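PDB 2P5Z: type VI secretion system component from Escherichia coli O6, which is a component of the type VI secretion system, resembles the phage T4 tail proteins gp27 and gp5, and probably forms part of the cell-puncturing device. Local coordinates for residues L179-R187 / I199-E209; N128-E136 / F150-R161. All coordinates share one frame; numbering follows the deposited sequence. Where two conformers were deposited one is given.

Contact 1. Residues L179-R187 / I199-E209; sequences LSEVGIWFR and IEFYDDQSGYE
An antiparallel beta hairpin, strands 185-191 and 196-202, pairs Trp185 with Tyr202 and Arg187 with Glu200 as hydrogen-bonded pairs, and Phe186 with Phe201 as the non-hydrogen-bonded pair between them. Two backbone bonds serve each hydrogen-bonded pair; Trp185 N to Tyr202 O measures 2.8 Å and is almost straight. Just ahead of the hairpin, helix 171-182 ends in a Schellman motif, with Gly183 at positive phi and Ile184 N bonded to Leu179 O.

One face of the hairpin carries Trp185, Arg187, Glu200 and Tyr202. Chi1 of 55° places Trp185 CG between the backbone N and the carbonyl carbon, which brings the indole back over the partner strand. Tyr202 CB then sits over the six-membered ring, 3.8 Å from its centroid, a CH-pi contact, while the two rings incline at 40°. At the rim of the indole CZ2 comes 3.7 Å from Tyr208 CE1, meeting the edge of the tyrosine ring and completing an aromatic cluster; Tyr208 OH is bonded to Tyr373 N.

On the other face Phe186 and Phe201 lie side by side and point the same way, their planes 59° apart. Leu179 CD1 reaches the edge of the Phe201 ring at CE1 (3.6 Å), tying the helix end to the hairpin, and Phe152 stacks on Phe201.

Farther along the same face as Trp185, Arg187 is held by charge between two glutamates. Its NH2 lies 3.4 Å from Glu209 OE2, and Glu200 OE1 stands over one face of the guanidinium, 3.6 Å from NH2, where no N-H points at it.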
# COMPACT_ATOMS: atom_id res chain seq x y z
N LEU A 179 -10.94 14.75 14.20
CA LEU A 179 -12.38 14.80 13.99
C LEU A 179 -12.99 13.41 13.85
O LEU A 179 -14.05 13.13 14.40
CB LEU A 179 -12.71 15.62 12.77
CG LEU A 179 -12.28 17.09 12.79
CD1 LEU A 179 -12.50 17.66 11.41
CD2 LEU A 179 -13.05 17.89 13.84
N SER A 180 -12.29 12.51 13.16
CA SER A 180 -12.88 11.19 12.91
C SER A 180 -12.90 10.30 14.14
O SER A 180 -13.86 9.53 14.32
CB SER A 180 -12.20 10.47 11.75
OG SER A 180 -10.98 9.89 12.18
N GLU A 181 -11.86 10.40 14.97
CA GLU A 181 -11.73 9.59 16.19
C GLU A 181 -12.87 9.88 17.15
O GLU A 181 -13.30 9.02 17.91
CB GLU A 181 -10.37 9.84 16.87
CG GLU A 181 -9.28 8.83 16.48
CD GLU A 181 -7.86 9.38 16.60
OE1 GLU A 181 -7.68 10.54 17.01
OE2 GLU A 181 -6.91 8.66 16.25
N VAL A 182 -13.41 11.09 17.05
CA VAL A 182 -14.47 11.57 17.91
C VAL A 182 -15.78 11.66 17.10
O VAL A 182 -16.86 11.95 17.63
CB VAL A 182 -13.98 12.91 18.50
CG1 VAL A 182 -14.78 14.08 18.02
CG2 VAL A 182 -13.84 12.83 20.01
N GLY A 183 -15.69 11.38 15.80
CA GLY A 183 -16.86 11.24 14.95
C GLY A 183 -17.51 12.54 14.49
O GLY A 183 -18.72 12.56 14.22
N ILE A 184 -16.74 13.61 14.43
CA ILE A 184 -17.22 14.88 13.88
C ILE A 184 -17.00 14.82 12.38
O ILE A 184 -16.02 14.26 11.89
CB ILE A 184 -16.47 16.12 14.49
CG1 ILE A 184 -16.86 16.33 15.95
CG2 ILE A 184 -16.77 17.42 13.75
CD1 ILE A 184 -15.98 17.36 16.67
N TRP A 185 -17.94 15.38 11.63
CA TRP A 185 -17.81 15.40 10.19
C TRP A 185 -18.01 16.78 9.62
O TRP A 185 -18.57 17.67 10.28
CB TRP A 185 -18.78 14.41 9.53
CG TRP A 185 -20.21 14.57 9.90
CD1 TRP A 185 -20.85 14.01 10.97
CD2 TRP A 185 -21.20 15.30 9.18
NE1 TRP A 185 -22.18 14.35 10.97
CE2 TRP A 185 -22.42 15.15 9.88
CE3 TRP A 185 -21.18 16.08 8.02
CZ2 TRP A 185 -23.62 15.74 9.45
CZ3 TRP A 185 -22.38 16.67 7.59
CH2 TRP A 185 -23.58 16.50 8.31
N PHE A 186 -17.56 16.96 8.39
CA PHE A 186 -17.77 18.22 7.73
C PHE A 186 -18.26 18.14 6.27
O PHE A 186 -18.08 17.13 5.58
CB PHE A 186 -16.52 19.12 7.83
CG PHE A 186 -15.27 18.53 7.24
CD1 PHE A 186 -14.45 17.70 8.00
CD2 PHE A 186 -14.88 18.85 5.95
CE1 PHE A 186 -13.27 17.18 7.47
CE2 PHE A 186 -13.69 18.33 5.40
CZ PHE A 186 -12.87 17.51 6.17
N ARG A 187 -18.85 19.24 5.82
CA ARG A 187 -19.15 19.44 4.43
C ARG A 187 -18.83 20.86 4.03
O ARG A 187 -18.61 21.73 4.88
CB ARG A 187 -20.61 19.14 4.13
CG ARG A 187 -21.60 20.15 4.67
CD ARG A 187 -22.96 19.52 4.64
NE ARG A 187 -24.00 20.40 5.16
CZ ARG A 187 -24.66 21.28 4.42
NH1 ARG A 187 -24.40 21.41 3.12
NH2 ARG A 187 -25.59 22.04 5.00
N ILE A 199 -16.46 25.71 5.33
CA ILE A 199 -16.45 24.39 5.98
C ILE A 199 -17.43 24.32 7.14
O ILE A 199 -17.31 25.06 8.10
CB ILE A 199 -15.07 24.08 6.58
CG1 ILE A 199 -13.95 24.33 5.57
CG2 ILE A 199 -15.03 22.66 7.15
CD1 ILE A 199 -12.59 24.42 6.20
N GLU A 200 -18.39 23.42 7.10
CA GLU A 200 -19.31 23.35 8.20
C GLU A 200 -19.13 22.04 8.89
O GLU A 200 -19.21 21.01 8.25
CB GLU A 200 -20.74 23.51 7.71
CG GLU A 200 -20.91 24.71 6.79
CD GLU A 200 -22.34 25.01 6.47
OE1 GLU A 200 -23.19 24.11 6.67
OE2 GLU A 200 -22.60 26.14 6.01
N PHE A 201 -18.90 22.10 10.20
CA PHE A 201 -18.69 20.90 11.01
C PHE A 201 -19.97 20.52 11.74
O PHE A 201 -20.71 21.40 12.19
CB PHE A 201 -17.58 21.14 12.04
CG PHE A 201 -16.23 21.50 11.45
CD1 PHE A 201 -15.31 20.51 11.11
CD2 PHE A 201 -15.86 22.83 11.29
CE1 PHE A 201 -14.05 20.83 10.61
CE2 PHE A 201 -14.61 23.17 10.79
CZ PHE A 201 -13.69 22.15 10.44
N TYR A 202 -20.22 19.22 11.86
CA TYR A 202 -21.39 18.70 12.57
C TYR A 202 -21.03 17.36 13.18
O TYR A 202 -20.09 16.70 12.73
CB TYR A 202 -22.56 18.44 11.61
CG TYR A 202 -23.02 19.61 10.79
CD1 TYR A 202 -23.87 20.57 11.32
CD2 TYR A 202 -22.59 19.76 9.49
CE1 TYR A 202 -24.31 21.63 10.57
CE2 TYR A 202 -23.00 20.82 8.73
CZ TYR A 202 -23.87 21.75 9.27
OH TYR A 202 -24.26 22.83 8.51
N ASP A 203 -21.82 16.94 14.17
CA ASP A 203 -21.66 15.64 14.80
C ASP A 203 -22.93 14.78 14.86
O ASP A 203 -22.90 13.64 15.37
CB ASP A 203 -21.00 15.76 16.19
CG ASP A 203 -21.74 16.69 17.16
OD1 ASP A 203 -22.97 16.84 17.10
OD2 ASP A 203 -21.05 17.25 18.06
N ASP A 204 -24.04 15.31 14.35
CA ASP A 204 -25.28 14.53 14.32
C ASP A 204 -26.18 14.81 13.11
O ASP A 204 -25.90 15.70 12.30
CB ASP A 204 -26.08 14.69 15.62
CG ASP A 204 -26.84 16.01 15.69
OD1 ASP A 204 -26.39 17.03 15.10
OD2 ASP A 204 -27.89 16.03 16.36
N GLN A 205 -27.29 14.08 13.07
CA GLN A 205 -28.31 14.17 12.02
C GLN A 205 -28.97 15.55 11.82
O GLN A 205 -29.56 15.80 10.78
CB GLN A 205 -29.34 13.08 12.24
CG GLN A 205 -29.19 12.43 13.59
CD GLN A 205 -29.14 10.93 13.50
OE1 GLN A 205 -28.41 10.28 14.23
NE2 GLN A 205 -29.93 10.38 12.59
N SER A 206 -28.85 16.44 12.80
CA SER A 206 -29.37 17.79 12.66
C SER A 206 -28.47 18.66 11.77
O SER A 206 -28.76 19.84 11.53
CB SER A 206 -29.56 18.43 14.03
OG SER A 206 -28.30 18.64 14.66
N GLY A 207 -27.39 18.09 11.27
CA GLY A 207 -26.55 18.79 10.33
C GLY A 207 -26.92 18.55 8.89
O GLY A 207 -26.42 19.23 7.98
N TYR A 208 -27.80 17.57 8.69
CA TYR A 208 -28.25 17.17 7.36
C TYR A 208 -29.13 18.25 6.78
O TYR A 208 -29.87 18.91 7.50
CB TYR A 208 -29.07 15.88 7.42
CG TYR A 208 -28.39 14.64 7.98
CD1 TYR A 208 -27.02 14.58 8.19
CD2 TYR A 208 -29.14 13.50 8.25
CE1 TYR A 208 -26.42 13.42 8.69
CE2 TYR A 208 -28.56 12.33 8.74
CZ TYR A 208 -27.20 12.29 8.95
OH TYR A 208 -26.63 11.13 9.44
N GLU A 209 -29.05 18.45 5.47
CA GLU A 209 -29.91 19.43 4.84
C GLU A 209 -31.14 18.77 4.22
O GLU A 209 -31.03 17.86 3.40
CB GLU A 209 -29.13 20.24 3.81
CG GLU A 209 -29.88 21.44 3.31
CD GLU A 209 -29.09 22.24 2.32
OE1 GLU A 209 -29.71 22.87 1.43
OE2 GLU A 209 -27.84 22.24 2.42

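Contact 2. Residues N128-E136 / F150-R161; sequences NQTVPQIVE and FVFNLKSEYPAR
Helix 131-140 starts with a capping box, and Pro132 in its first turn sits among Phe152, Leu154 and Tyr158, so that the helix start rests on strand 150-153 and the loop following it. The three side chains meet different parts of the proline ring: CB faces Phe152 CE1, CG comes 3.7 Å from Leu154 CD1 in an oblique approach, and CD lies by Tyr158 CB, where the two side chains cross at about a right angle. Val135 CG1, one turn on, meets the edge of the Phe152 ring at CZ (4.1 Å).

Farther along the helix, Glu136 stretches out with CG trans to its backbone N (chi1 -174°) and lays its chain against two phenylalanines. Its carboxylate is steeply turned, 70°, from the Phe150 ring, whose CE2 approaches Glu136 CD to 3.7 Å, yet nearly parallel to the Phe152 plane. Arg140 forms a salt bridge with OE2 of this glutamate, consistent with its carrying a charge beside the rings.

In the capping box Thr130 is the N-cap: Gln133 N donates to Thr130 OG1, while Thr130 N donates to Gln133 OE1 in the carbonyl plane, on a lone pair. The remaining Thr130 branch, CG2, turns to the loop and packs against Tyr158 O.

Before the helix, Gln129 and Arg161 form an antiparallel hydrogen-bonded pair, Arg161 N donating to Gln129 O and Gln129 N only weakly to Arg161 O. The arginine bends at chi2 (-100°) and runs beside Val131, whose CG2 lies over one face of its guanidinium, 3.6 Å from NH2.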
# COMPACT_ATOMS: atom_id res chain seq x y z
N ASN A 128 -4.29 21.62 26.73
CA ASN A 128 -5.62 21.98 27.32
C ASN A 128 -6.66 22.47 26.32
O ASN A 128 -7.27 23.52 26.51
CB ASN A 128 -5.51 22.97 28.49
CG ASN A 128 -4.50 22.56 29.52
OD1 ASN A 128 -3.50 23.26 29.75
ND2 ASN A 128 -4.71 21.38 30.13
N GLN A 129 -6.85 21.73 25.24
CA GLN A 129 -7.86 22.11 24.27
C GLN A 129 -8.83 20.99 24.04
O GLN A 129 -8.56 19.83 24.38
CB GLN A 129 -7.22 22.51 22.96
CG GLN A 129 -5.92 23.26 23.06
CD GLN A 129 -6.12 24.75 23.21
OE1 GLN A 129 -5.94 25.50 22.26
NE2 GLN A 129 -6.51 25.19 24.41
N THR A 130 -9.99 21.34 23.50
CA THR A 130 -10.90 20.35 22.92
C THR A 130 -10.45 20.10 21.49
O THR A 130 -9.70 20.92 20.92
CB THR A 130 -12.30 20.92 22.84
OG1 THR A 130 -12.29 22.01 21.90
CG2 THR A 130 -12.72 21.44 24.20
N VAL A 131 -10.88 18.98 20.92
CA VAL A 131 -10.67 18.73 19.48
C VAL A 131 -11.09 19.93 18.58
O VAL A 131 -10.26 20.39 17.77
CB VAL A 131 -11.27 17.38 18.99
CG1 VAL A 131 -11.25 17.29 17.45
CG2 VAL A 131 -10.53 16.19 19.60
N PRO A 132 -12.33 20.46 18.74
CA PRO A 132 -12.68 21.66 17.95
C PRO A 132 -11.75 22.86 18.10
O PRO A 132 -11.43 23.51 17.10
CB PRO A 132 -14.08 22.02 18.44
CG PRO A 132 -14.64 20.74 18.92
CD PRO A 132 -13.50 19.99 19.51
N GLN A 133 -11.30 23.13 19.32
CA GLN A 133 -10.40 24.27 19.53
C GLN A 133 -9.07 24.06 18.82
O GLN A 133 -8.56 24.99 18.16
CB GLN A 133 -10.21 24.52 21.02
CG GLN A 133 -11.38 25.21 21.68
CD GLN A 133 -11.27 25.24 23.20
OE1 GLN A 133 -10.88 24.25 23.84
NE2 GLN A 133 -11.61 26.38 23.78
N ILE A 134 -8.52 22.85 18.92
CA ILE A 134 -7.32 22.49 18.14
C ILE A 134 -7.55 22.69 16.64
O ILE A 134 -6.73 23.34 15.96
CB ILE A 134 -6.83 21.04 18.44
CG1 ILE A 134 -6.48 20.90 19.92
CG2 ILE A 134 -5.58 20.70 17.62
CD1 ILE A 134 -6.22 19.47 20.40
N VAL A 135 -8.69 22.19 16.14
CA VAL A 135 -9.01 22.31 14.72
C VAL A 135 -9.14 23.79 14.31
O VAL A 135 -8.47 24.25 13.37
CB VAL A 135 -10.25 21.46 14.33
CG1 VAL A 135 -10.70 21.78 12.92
CG2 VAL A 135 -9.92 19.98 14.44
N GLU A 136 -9.92 24.54 15.08
CA GLU A 136 -9.99 25.98 14.87
C GLU A 136 -8.61 26.70 14.91
O GLU A 136 -8.35 27.59 14.09
CB GLU A 136 -10.97 26.63 15.83
CG GLU A 136 -11.14 28.09 15.51
CD GLU A 136 -12.36 28.71 16.12
OE1 GLU A 136 -13.24 27.95 16.58
OE2 GLU A 136 -12.43 29.97 16.12
N PHE A 150 -15.45 29.10 7.99
CA PHE A 150 -15.83 27.83 8.65
C PHE A 150 -16.78 28.12 9.79
O PHE A 150 -16.84 29.25 10.23
CB PHE A 150 -14.61 27.09 9.23
CG PHE A 150 -13.87 27.85 10.31
CD1 PHE A 150 -12.85 28.74 9.98
CD2 PHE A 150 -14.19 27.67 11.65
CE1 PHE A 150 -12.17 29.43 10.95
CE2 PHE A 150 -13.51 28.38 12.63
CZ PHE A 150 -12.50 29.26 12.27
N VAL A 151 -17.48 27.10 10.29
CA VAL A 151 -18.49 27.24 11.33
C VAL A 151 -18.67 25.88 12.00
O VAL A 151 -18.70 24.86 11.31
CB VAL A 151 -19.88 27.71 10.75
CG1 VAL A 151 -21.06 27.25 11.61
CG2 VAL A 151 -19.96 29.21 10.62
N PHE A 152 -18.77 25.85 13.33
CA PHE A 152 -19.04 24.63 14.08
C PHE A 152 -20.49 24.63 14.55
O PHE A 152 -20.93 25.61 15.14
CB PHE A 152 -18.13 24.54 15.32
CG PHE A 152 -16.70 24.25 14.99
CD1 PHE A 152 -16.23 22.94 14.97
CD2 PHE A 152 -15.82 25.27 14.71
CE1 PHE A 152 -14.91 22.66 14.67
CE2 PHE A 152 -14.50 24.99 14.39
CZ PHE A 152 -14.04 23.69 14.38
N ASN A 153 -21.23 23.55 14.30
CA ASN A 153 -22.59 23.39 14.85
C ASN A 153 -22.68 22.04 15.53
O ASN A 153 -23.42 21.14 15.10
CB ASN A 153 -23.69 23.52 13.78
CG ASN A 153 -23.44 24.66 12.79
OD1 ASN A 153 -23.77 25.81 13.06
ND2 ASN A 153 -22.88 24.32 11.63
N LEU A 154 -21.93 21.89 16.60
CA LEU A 154 -21.84 20.61 17.27
C LEU A 154 -22.97 20.49 18.29
O LEU A 154 -23.36 21.47 18.91
CB LEU A 154 -20.47 20.47 17.91
CG LEU A 154 -19.36 20.68 16.88
CD1 LEU A 154 -18.03 20.64 17.55
CD2 LEU A 154 -19.42 19.64 15.75
N LYS A 155 -23.52 19.29 18.42
CA LYS A 155 -24.58 19.07 19.39
C LYS A 155 -24.01 18.52 20.68
O LYS A 155 -24.41 18.94 21.77
CB LYS A 155 -25.66 18.14 18.83
CG LYS A 155 -26.67 18.83 17.93
CD LYS A 155 -27.59 19.76 18.70
CE LYS A 155 -28.13 20.85 17.79
NZ LYS A 155 -27.02 21.76 17.38
N SER A 156 -23.07 17.59 20.55
CA SER A 156 -22.35 17.05 21.70
C SER A 156 -21.33 18.03 22.29
O SER A 156 -20.92 18.99 21.63
CB SER A 156 -21.67 15.74 21.34
OG SER A 156 -22.61 14.69 21.32
N GLU A 157 -20.93 17.78 23.53
CA GLU A 157 -19.92 18.60 24.21
C GLU A 157 -18.60 17.86 24.25
O GLU A 157 -18.56 16.66 24.52
CB GLU A 157 -20.36 18.98 25.62
CG GLU A 157 -21.41 20.09 25.64
CD GLU A 157 -21.64 20.66 27.04
OE1 GLU A 157 -22.39 20.03 27.82
OE2 GLU A 157 -21.08 21.74 27.34
N TYR A 158 -17.52 18.57 23.97
CA TYR A 158 -16.22 17.92 23.84
C TYR A 158 -15.30 18.32 24.97
O TYR A 158 -15.06 19.51 25.19
CB TYR A 158 -15.60 18.17 22.45
CG TYR A 158 -16.48 17.56 21.40
CD1 TYR A 158 -17.46 18.32 20.75
CD2 TYR A 158 -16.39 16.22 21.09
CE1 TYR A 158 -18.29 17.75 19.83
CE2 TYR A 158 -17.21 15.65 20.17
CZ TYR A 158 -18.16 16.41 19.54
OH TYR A 158 -18.99 15.82 18.62
N PRO A 159 -14.80 17.32 25.71
CA PRO A 159 -13.87 17.50 26.82
C PRO A 159 -12.59 18.20 26.39
O PRO A 159 -12.17 18.09 25.24
CB PRO A 159 -13.57 16.06 27.25
CG PRO A 159 -14.80 15.30 26.84
CD PRO A 159 -15.17 15.91 25.53
N ALA A 160 -12.00 18.95 27.31
CA ALA A 160 -10.66 19.46 27.10
C ALA A 160 -9.70 18.27 27.21
O ALA A 160 -9.91 17.35 28.00
CB ALA A 160 -10.32 20.53 28.11
N ARG A 161 -8.68 18.26 26.36
CA ARG A 161 -7.67 17.23 26.41
C ARG A 161 -6.44 17.90 26.96
O ARG A 161 -6.12 19.02 26.60
CB ARG A 161 -7.37 16.70 25.02
CG ARG A 161 -8.54 16.08 24.30
CD ARG A 161 -8.50 14.57 24.39
NE ARG A 161 -9.41 13.97 23.42
CZ ARG A 161 -9.07 13.65 22.17
NH1 ARG A 161 -7.84 13.86 21.74
NH2 ARG A 161 -9.97 13.10 21.36

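In the fold
Contact 2 closes before contact 1 opens, so the two come in series along the chain, with centres about 12 Å apart. They share a three-stranded mixed sheet in which strand 196-202 is central, parallel to strand 150-153 and antiparallel to strand 185-191. Helix 131-140 packs on the sheet through Val135 and Leu139, which touch Phe201; Val135 also meets Leu179 of helix 171-182. Hairpin, strand 150-153 and both helices thus pack together in the part of the chain related to phage tail baseplate GPD proteins. Asp203 pins the 154-158 loop to the hairpin end, its OD2 2.6 Å from Tyr158 OH and its OD1 2.8 Å from Lys155 N, both probable hydrogen bonds.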